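Local coordinates for protein peroxiredoxin 6 (Arenicola marina, PDB 2V2G) that probably reduces hydrogen peroxide and organic hydroperoxides to water and alcohols as a thiol-specific peroxidase, at residues His37-Thr42 with Met123-Arg128; Arg182-Pro187 with Leu213-Gln218. The protein carries 1 engineered substitution. All coordinates share one frame; numbering follows the deposited sequence.

Contact 1: residues His37-Thr42 with Met123-Arg128; sequences HPRDFT and MPLTCR. With BEZ (benzoic acid), chain E.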
loop_
_atom_site.group_PDB
_atom_site.type_symbol
_atom_site.label_atom_id
_atom_site.label_comp_id
_atom_site.label_asym_id
_atom_site.label_seq_id
_atom_site.Cartn_x
_atom_site.Cartn_y
_atom_site.Cartn_z
ATOM N N HIS A 37 -12.664 6.672 1.182
ATOM C CA HIS A 37 -12.258 8.014 0.889
ATOM C C HIS A 37 -12.793 9.004 1.927
ATOM O O HIS A 37 -13.753 8.715 2.640
ATOM C CB HIS A 37 -12.719 8.456 -0.511
ATOM C CG HIS A 37 -14.211 8.575 -0.630
ATOM N ND1 HIS A 37 -15.024 7.484 -0.854
ATOM C CD2 HIS A 37 -15.031 9.652 -0.565
ATOM C CE1 HIS A 37 -16.291 7.885 -0.868
ATOM N NE2 HIS A 37 -16.329 9.191 -0.665
ATOM N N PRO A 38 -12.118 10.159 2.082
ATOM C CA PRO A 38 -12.469 11.052 3.217
ATOM C C PRO A 38 -13.852 11.683 3.194
ATOM O O PRO A 38 -14.549 11.642 4.196
ATOM C CB PRO A 38 -11.331 12.091 3.218
ATOM C CG PRO A 38 -10.236 11.448 2.449
ATOM C CD PRO A 38 -10.867 10.592 1.412
ATOM N N ARG A 39 -14.277 12.201 2.036
ATOM C CA ARG A 39 -15.486 12.980 1.976
ATOM C C ARG A 39 -16.006 12.974 0.538
ATOM O O ARG A 39 -15.242 13.107 -0.382
ATOM C CB ARG A 39 -15.210 14.450 2.422
ATOM C CG ARG A 39 -16.411 15.166 2.895
ATOM C CD ARG A 39 -16.631 14.753 4.281
ATOM N NE ARG A 39 -17.875 15.226 4.850
ATOM C CZ ARG A 39 -18.009 16.413 5.448
ATOM N NH1 ARG A 39 -16.989 17.279 5.506
ATOM N NH2 ARG A 39 -19.191 16.745 5.959
ATOM N N ASP A 40 -17.320 12.854 0.397
ATOM C CA ASP A 40 -17.993 13.083 -0.890
ATOM C C ASP A 40 -17.825 14.514 -1.300
ATOM O O ASP A 40 -17.586 15.383 -0.453
ATOM C CB ASP A 40 -19.494 12.737 -0.823
ATOM C CG ASP A 40 -19.752 11.282 -0.518
ATOM O OD1 ASP A 40 -18.776 10.505 -0.285
ATOM O OD2 ASP A 40 -20.973 10.946 -0.456
ATOM N N PHE A 41 -17.969 14.783 -2.604
ATOM C CA PHE A 41 -17.873 16.139 -3.126
ATOM C C PHE A 41 -16.496 16.780 -2.830
ATOM O O PHE A 41 -16.410 17.986 -2.481
ATOM C CB PHE A 41 -19.010 17.088 -2.627
ATOM C CG PHE A 41 -20.442 16.574 -2.824
ATOM C CD1 PHE A 41 -21.034 16.507 -4.090
ATOM C CD2 PHE A 41 -21.204 16.175 -1.734
ATOM C CE1 PHE A 41 -22.333 16.051 -4.262
ATOM C CE2 PHE A 41 -22.503 15.729 -1.901
ATOM C CZ PHE A 41 -23.076 15.672 -3.180
ATOM N N THR A 42 -15.455 15.970 -2.918
ATOM C CA THR A 42 -14.096 16.470 -2.880
ATOM C C THR A 42 -13.331 15.937 -4.082
ATOM O O THR A 42 -13.683 14.866 -4.630
ATOM C CB THR A 42 -13.429 16.118 -1.561
ATOM O OG1 THR A 42 -13.358 14.688 -1.471
ATOM C CG2 THR A 42 -14.185 16.741 -0.405
ATOM N N MET A 123 -15.721 16.056 13.491
ATOM C CA MET A 123 -15.923 14.600 13.432
ATOM C C MET A 123 -14.753 13.980 12.614
ATOM O O MET A 123 -14.339 14.531 11.573
ATOM C CB MET A 123 -17.278 14.257 12.780
ATOM C CG MET A 123 -18.531 14.628 13.582
ATOM S SD MET A 123 -18.657 13.496 14.946
ATOM C CE MET A 123 -19.326 12.040 14.129
ATOM N N PRO A 124 -14.226 12.838 13.067
ATOM C CA PRO A 124 -13.248 12.109 12.251
ATOM C C PRO A 124 -13.749 11.720 10.851
ATOM O O PRO A 124 -14.961 11.577 10.649
ATOM C CB PRO A 124 -12.962 10.833 13.055
ATOM C CG PRO A 124 -13.347 11.131 14.422
ATOM C CD PRO A 124 -14.444 12.159 14.350
ATOM N N LEU A 125 -12.831 11.459 9.958
ATOM C CA LEU A 125 -13.149 11.016 8.620
ATOM C C LEU A 125 -12.142 9.931 8.261
ATOM O O LEU A 125 -11.068 9.820 8.884
ATOM C CB LEU A 125 -13.028 12.146 7.614
ATOM C CG LEU A 125 -14.044 13.282 7.701
ATOM C CD1 LEU A 125 -13.516 14.466 6.839
ATOM C CD2 LEU A 125 -15.470 12.732 7.266
ATOM N N THR A 126 -12.490 9.093 7.310
ATOM C CA THR A 126 -11.541 8.051 6.902
ATOM C C THR A 126 -10.434 8.623 6.020
ATOM O O THR A 126 -10.599 9.647 5.396
ATOM C CB THR A 126 -12.195 6.892 6.136
ATOM O OG1 THR A 126 -12.821 7.366 4.935
ATOM C CG2 THR A 126 -13.270 6.203 6.943
ATOM N N CYS A 127 -9.318 7.900 5.964
ATOM C CA CYS A 127 -8.278 8.151 4.966
ATOM C C CYS A 127 -8.631 7.464 3.627
ATOM O O CYS A 127 -9.817 7.254 3.339
ATOM C CB CYS A 127 -6.935 7.710 5.554
ATOM S SG CYS A 127 -6.747 5.916 5.768
ATOM N N ARG A 128 -7.625 7.216 2.780
ATOM C CA ARG A 128 -7.776 6.543 1.526
ATOM C C ARG A 128 -7.229 5.128 1.680
ATOM O O ARG A 128 -6.062 4.816 1.365
ATOM C CB ARG A 128 -7.029 7.315 0.459
ATOM C CG ARG A 128 -7.583 8.677 0.147
ATOM C CD ARG A 128 -6.907 9.370 -1.008
ATOM N NE ARG A 128 -7.263 10.783 -0.969
ATOM C CZ ARG A 128 -8.450 11.314 -1.243
ATOM N NH1 ARG A 128 -9.415 10.580 -1.741
ATOM N NH2 ARG A 128 -8.680 12.581 -0.952
HETATM C C BEZ E . -9.856 15.476 -1.898
HETATM O O1 BEZ E . -9.343 16.381 -2.698
HETATM O O2 BEZ E . -10.513 14.389 -2.193
HETATM C C1 BEZ E . -9.639 15.868 -0.482
HETATM C C2 BEZ E . -10.474 15.373 0.502
HETATM C C3 BEZ E . -10.269 15.757 1.798
HETATM C C4 BEZ E . -9.267 16.682 2.097
HETATM C C5 BEZ E . -8.396 17.172 1.114
HETATM C C6 BEZ E . -8.593 16.768 -0.202
HETATM O O HOH W 1 -14.835 9.266 5.496
#

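Contact 2: residues Arg182-Pro187 with Leu213-Gln218; sequences RCMVVP and LRYTPQ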
loop_
_atom_site.group_PDB
_atom_site.type_symbol
_atom_site.label_atom_id
_atom_site.label_comp_id
_atom_site.label_asym_id
_atom_site.label_seq_id
_atom_site.Cartn_x
_atom_site.Cartn_y
_atom_site.Cartn_z
ATOM N N ARG A 182 8.659 -13.799 -15.133
ATOM C CA ARG A 182 9.069 -14.917 -14.286
ATOM C C ARG A 182 8.810 -14.673 -12.760
ATOM O O ARG A 182 8.832 -13.528 -12.297
ATOM C CB ARG A 182 10.530 -15.257 -14.523
ATOM C CG ARG A 182 11.450 -14.159 -14.149
ATOM C CD ARG A 182 12.851 -14.405 -14.592
ATOM N NE ARG A 182 13.663 -13.254 -14.192
ATOM C CZ ARG A 182 14.976 -13.192 -14.364
ATOM N NH1 ARG A 182 15.624 -14.246 -14.849
ATOM N NH2 ARG A 182 15.626 -12.078 -14.045
ATOM N N CYS A 183 8.486 -15.755 -12.051
ATOM C CA CYS A 183 8.216 -15.754 -10.638
ATOM C C CYS A 183 9.367 -16.441 -9.888
ATOM O O CYS A 183 10.254 -17.061 -10.531
ATOM C CB CYS A 183 6.896 -16.507 -10.388
ATOM S SG CYS A 183 5.500 -15.710 -11.153
ATOM N N MET A 184 9.328 -16.375 -8.561
ATOM C CA MET A 184 10.244 -17.119 -7.754
ATOM C C MET A 184 9.604 -18.348 -7.200
ATOM O O MET A 184 8.460 -18.322 -6.772
ATOM C CB MET A 184 10.782 -16.254 -6.596
ATOM C CG MET A 184 11.157 -14.871 -6.956
ATOM S SD MET A 184 12.320 -14.691 -8.306
ATOM C CE MET A 184 13.603 -15.669 -7.734
ATOM N N VAL A 185 10.352 -19.449 -7.190
ATOM C CA VAL A 185 9.902 -20.693 -6.541
ATOM C C VAL A 185 10.069 -20.469 -5.021
ATOM O O VAL A 185 11.110 -20.009 -4.579
ATOM C CB VAL A 185 10.721 -21.887 -6.974
ATOM C CG1 VAL A 185 10.254 -23.149 -6.243
ATOM C CG2 VAL A 185 10.544 -22.102 -8.490
ATOM N N VAL A 186 9.038 -20.781 -4.261
ATOM C CA VAL A 186 9.053 -20.517 -2.815
ATOM C C VAL A 186 10.068 -21.451 -2.152
ATOM O O VAL A 186 10.273 -22.583 -2.606
ATOM C CB VAL A 186 7.631 -20.603 -2.204
ATOM C CG1 VAL A 186 6.705 -19.539 -2.833
ATOM C CG2 VAL A 186 7.095 -22.067 -2.331
ATOM N N PRO A 187 10.713 -21.006 -1.040
ATOM C CA PRO A 187 11.720 -21.849 -0.365
ATOM C C PRO A 187 11.251 -23.273 0.013
ATOM O O PRO A 187 12.065 -24.227 -0.027
ATOM C CB PRO A 187 12.014 -21.048 0.909
ATOM C CG PRO A 187 11.724 -19.658 0.538
ATOM C CD PRO A 187 10.579 -19.689 -0.373
ATOM N N LEU A 213 17.769 -18.861 -4.616
ATOM C CA LEU A 213 17.452 -17.841 -5.626
ATOM C C LEU A 213 16.999 -18.576 -6.914
ATOM O O LEU A 213 17.780 -18.873 -7.834
ATOM C CB LEU A 213 18.657 -16.947 -5.919
ATOM C CG LEU A 213 18.317 -15.569 -6.486
ATOM C CD1 LEU A 213 17.461 -14.722 -5.619
ATOM C CD2 LEU A 213 19.630 -14.830 -6.684
ATOM N N ARG A 214 15.709 -18.927 -6.921
ATOM C CA ARG A 214 15.145 -19.843 -7.891
ATOM C C ARG A 214 14.025 -19.192 -8.687
ATOM O O ARG A 214 13.006 -18.801 -8.135
ATOM C CB ARG A 214 14.646 -21.145 -7.190
ATOM C CG ARG A 214 15.807 -21.895 -6.495
ATOM C CD ARG A 214 15.354 -23.271 -5.945
ATOM N NE ARG A 214 14.329 -23.125 -4.962
ATOM C CZ ARG A 214 13.647 -24.124 -4.410
ATOM N NH1 ARG A 214 13.878 -25.371 -4.774
ATOM N NH2 ARG A 214 12.716 -23.869 -3.517
ATOM N N TYR A 215 14.243 -19.085 -9.981
ATOM C CA TYR A 215 13.275 -18.461 -10.885
ATOM C C TYR A 215 12.546 -19.561 -11.648
ATOM O O TYR A 215 13.112 -20.605 -11.986
ATOM C CB TYR A 215 13.926 -17.592 -11.935
ATOM C CG TYR A 215 14.733 -16.394 -11.486
ATOM C CD1 TYR A 215 16.105 -16.527 -11.268
ATOM C CD2 TYR A 215 14.158 -15.130 -11.331
ATOM C CE1 TYR A 215 16.893 -15.442 -10.902
ATOM C CE2 TYR A 215 14.954 -14.016 -10.944
ATOM C CZ TYR A 215 16.327 -14.198 -10.751
ATOM O OH TYR A 215 17.165 -13.147 -10.364
ATOM N N THR A 216 11.323 -19.265 -12.040
ATOM C CA THR A 216 10.607 -20.114 -12.988
ATOM C C THR A 216 9.654 -19.266 -13.880
ATOM O O THR A 216 9.148 -18.248 -13.409
ATOM C CB THR A 216 9.800 -21.231 -12.220
ATOM O OG1 THR A 216 9.283 -22.187 -13.172
ATOM C CG2 THR A 216 8.657 -20.612 -11.328
ATOM N N PRO A 217 9.388 -19.676 -15.131
ATOM C CA PRO A 217 8.294 -18.974 -15.839
ATOM C C PRO A 217 6.995 -18.969 -15.029
ATOM O O PRO A 217 6.729 -19.904 -14.250
ATOM C CB PRO A 217 8.092 -19.806 -17.104
ATOM C CG PRO A 217 9.371 -20.539 -17.311
ATOM C CD PRO A 217 9.968 -20.765 -15.919
ATOM N N GLN A 218 6.176 -17.931 -15.185
ATOM C CA GLN A 218 4.945 -17.884 -14.464
ATOM C C GLN A 218 4.087 -19.101 -14.834
ATOM O O GLN A 218 3.839 -19.356 -16.025
ATOM C CB GLN A 218 4.210 -16.595 -14.753
ATOM C CG GLN A 218 2.801 -16.569 -14.171
ATOM C CD GLN A 218 2.154 -15.200 -14.302
ATOM O OE1 GLN A 218 2.858 -14.177 -14.407
ATOM N NE2 GLN A 218 0.839 -15.152 -14.145
HETATM O O HOH W 2 13.558 -20.749 -3.472
#

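Contact 1: residues His37-Thr42 with Met123-Arg128
No direct backbone hydrogen bond joins loop His-37–Thr-42 to strand segment Met-123–Arg-128; they run close, CA atoms 4.8 Å apart at Pro-38 and Thr-126, and one water bridges them, donating to Pro-38 O and accepting from Thr-126 N. The CA of Pro-38 lies 3.2 Å from Thr-126 O as a CA-H...O contact. The pyrrolidine of Pro-38 crosses the Arg-128 side chain at about a right angle, its CD over one face of the guanidinium, 3.5 Å from NH1. Extended from CG to NE, Arg-128 reaches the bound benzoic acid with NH2, 2.9 Å from O2, which lies near the guanidinium plane. NH1 makes a salt bridge with Glu-48 and a hydrogen bond with OG of Ser-45, the engineered residue at the predicted peroxidatic cysteine position, and NH2 also bonds Ala-147 O. The CB of His-37 points away overall, though it still touches Arg-128; the ring NE2 donates nearly straight to Asp-40 OD1 (2.8 Å, 169°), in the ring plane, tying the loop to itself. Leu-125 CD2 packs on Pro-38 O and Arg-39 CD. The loop links strand 31-36 to helix 43-54, while strand 124-133 pairs with 31-36 in the thioredoxin-fold sheet.

Contact 2: residues Arg182-Pro187 with Leu213-Gln218
The Tyr-215 ring is sandwiched on one face of an antiparallel strand pair: the Arg-182 guanidinium stacks on one side (planes 20° apart, centres 3.9 Å), a cation-pi contact, and Met-184, bent at chi2 and chi3, brings CE over the other in a CH-pi contact, with SD obliquely placed. An alanine in place of Tyr-215 would probably lose both ring contacts, leaving guanidinium and methyl without their shared partner. Beneath, the backbones are tightly joined: Cys-183 N donates to Thr-216 O and Thr-216 N to Cys-183 O, both at 2.9 Å, and Val-185 N donates to Arg-214 O from above the carbonyl plane. On the other face Val-185 CG2 touches Thr-216 CG2 at 3.7 Å, and Cys-183 SG rests against Gln-218 CB. Buried Arg-214 belongs to this packed part: Val-185 CG1 sits over its guanidinium, a water links NE to Val-185 O, and NH2 bonds Val-189 O. The solvent side is at the ends, exposed Arg-182 with Pro-217 at one, Pro-187 at the other. Strands 183-185 and 214-216 are the inner pair of the small C-terminal sheet, flanked by 171-172 and 202-203, with Leu-165 of helix 153-168 against Cys-183 and Gln-218.

Overall arrangement
The two contacts come in series along the chain and lie on opposite sides of its centre, their centres 41 Å apart and nearest atoms about 26 Å. They share no sheet: contact 1 belongs to the seven-stranded thioredoxin-fold sheet and its active-site loop, contact 2 to the four-stranded antiparallel sheet of the C-terminal part, and helix 153-168 falls between them in sequence. What connects them is the dimer. Pro-187 of contact 2 packs on Thr-42 of the second subunit, and Met-184 on that subunit's Pro-43. Thus the active-site loop of one subunit meets the C-terminal region of the other beside the benzoic acid pocket, which holds the predicted active-site position.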